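Local coordinates for protein iron-containing superoxide dismutase B2 (Trypanosoma brucei, PDB 3ESF) that probably destroys superoxide radicals formed within the cell, using an iron(III) ion to convert them to hydrogen peroxide and oxygen, at residues G64-F67 against N68-A71. The protein carries 1 engineered substitution. Residues are numbered along the deposited sequence; the frame is centred on the assembly and turned at random.
Sequences GPIF and NLAA
Phe67 lies along the helix over Ala71, one turn further on. Its CG stands anti to the backbone N (chi1 166°), which carries the ring forward in the direction of the chain. Followed outward, CB sits beside the amide N of the next residue, Asn68. At the ring, Phe67 CD2 meets Asn68 OD1 at 3.4 Å, the amide oxygen arriving at the ring edge and in its plane. Further out, CE2 and the tip CZ of Phe67 both lie 3.7 Å from Ala71 CB. The methyl rests against one ring face, offset toward the rim, in a CH-pi contact: Ala71 CB is 4.0 Å from the ring centroid of Phe67. The Asn68 amide plane is turned 70° from the ring, and OD1 is the amide atom nearest to it.

All of this belongs to the first two turns of helix 64-81, in the alpha-hairpin domain of the iron/manganese superoxide dismutases; the same helix carries the iron ligand His76. Four successive i to i+4 backbone bonds hold the turns, from Asn68 N to Gly64 O through Ala71 N to Phe67 O. The last, Ala71 N to Phe67 O, is 2.8 Å long, and it pins the residue whose methyl lies under the ring.

On another side of the helix Ile66 and Leu69 cross at a slant, touching through their end methyls, CD1 to CD1 at 4.0 Å. Leu69 CG, anti to its own carbonyl carbon (chi1 -62°), lies beside Pro65 O at 3.3 Å. Both side chains also pack on helix 22-45, Ile66 against Leu40 and Ala43, Leu69 against Tyr36 and Lys39. Phe67 touches Ile59 and Thr150, while Asn68 packs on Phe121 of the second subunit.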
loop_
_atom_site.group_PDB
_atom_site.type_symbol
_atom_site.label_atom_id
_atom_site.label_comp_id
_atom_site.label_asym_id
_atom_site.label_seq_id
_atom_site.Cartn_x
_atom_site.Cartn_y
_atom_site.Cartn_z
ATOM N N GLY A 64 5.604 -9.267 14.201
ATOM C CA GLY A 64 4.839 -9.962 13.168
ATOM C C GLY A 64 3.396 -9.498 13.051
ATOM O O GLY A 64 3.074 -8.349 13.394
ATOM N N PRO A 65 2.511 -10.391 12.561
ATOM C CA PRO A 65 1.103 -10.024 12.304
ATOM C C PRO A 65 0.399 -9.372 13.510
ATOM O O PRO A 65 -0.319 -8.408 13.304
ATOM C CB PRO A 65 0.437 -11.356 11.885
ATOM C CG PRO A 65 1.611 -12.222 11.352
ATOM C CD PRO A 65 2.815 -11.798 12.188
ATOM N N ILE A 66 0.661 -9.825 14.740
ATOM C CA ILE A 66 -0.008 -9.237 15.916
ATOM C C ILE A 66 0.481 -7.807 16.180
ATOM O O ILE A 66 -0.328 -6.920 16.507
ATOM C CB ILE A 66 0.143 -10.098 17.219
ATOM C CG1 ILE A 66 -0.482 -11.492 17.064
ATOM C CG2 ILE A 66 -0.494 -9.386 18.425
ATOM C CD1 ILE A 66 -1.796 -11.478 16.376
ATOM N N PHE A 67 1.788 -7.589 16.039
ATOM C CA PHE A 67 2.316 -6.216 16.086
ATOM C C PHE A 67 1.595 -5.320 15.066
ATOM O O PHE A 67 1.184 -4.235 15.390
ATOM C CB PHE A 67 3.833 -6.158 15.821
ATOM C CG PHE A 67 4.319 -4.760 15.544
ATOM C CD1 PHE A 67 4.717 -3.941 16.595
ATOM C CD2 PHE A 67 4.328 -4.247 14.233
ATOM C CE1 PHE A 67 5.119 -2.614 16.357
ATOM C CE2 PHE A 67 4.749 -2.910 13.986
ATOM C CZ PHE A 67 5.133 -2.108 15.053
ATOM N N ASN A 68 1.448 -5.789 13.827
ATOM C CA ASN A 68 0.866 -4.965 12.774
ATOM C C ASN A 68 -0.546 -4.502 13.140
ATOM O O ASN A 68 -0.923 -3.376 12.865
ATOM C CB ASN A 68 0.828 -5.721 11.430
ATOM C CG ASN A 68 2.212 -5.918 10.813
ATOM O OD1 ASN A 68 3.186 -5.248 11.187
ATOM N ND2 ASN A 68 2.292 -6.824 9.830
ATOM N N LEU A 69 -1.312 -5.399 13.754
ATOM C CA LEU A 69 -2.676 -5.119 14.197
ATOM C C LEU A 69 -2.718 -4.038 15.265
ATOM O O LEU A 69 -3.416 -3.052 15.098
ATOM C CB LEU A 69 -3.338 -6.405 14.737
ATOM C CG LEU A 69 -3.518 -7.579 13.789
ATOM C CD1 LEU A 69 -4.119 -8.739 14.569
ATOM C CD2 LEU A 69 -4.377 -7.208 12.572
ATOM N N ALA A 70 -1.969 -4.209 16.356
ATOM C CA ALA A 70 -1.925 -3.182 17.395
ATOM C C ALA A 70 -1.363 -1.845 16.891
ATOM O O ALA A 70 -1.916 -0.769 17.197
ATOM C CB ALA A 70 -1.174 -3.660 18.622
ATOM N N ALA A 71 -0.264 -1.910 16.132
ATOM C CA ALA A 71 0.344 -0.717 15.541
ATOM C C ALA A 71 -0.638 0.069 14.677
ATOM O O ALA A 71 -0.748 1.285 14.814
ATOM C CB ALA A 71 1.593 -1.100 14.732
#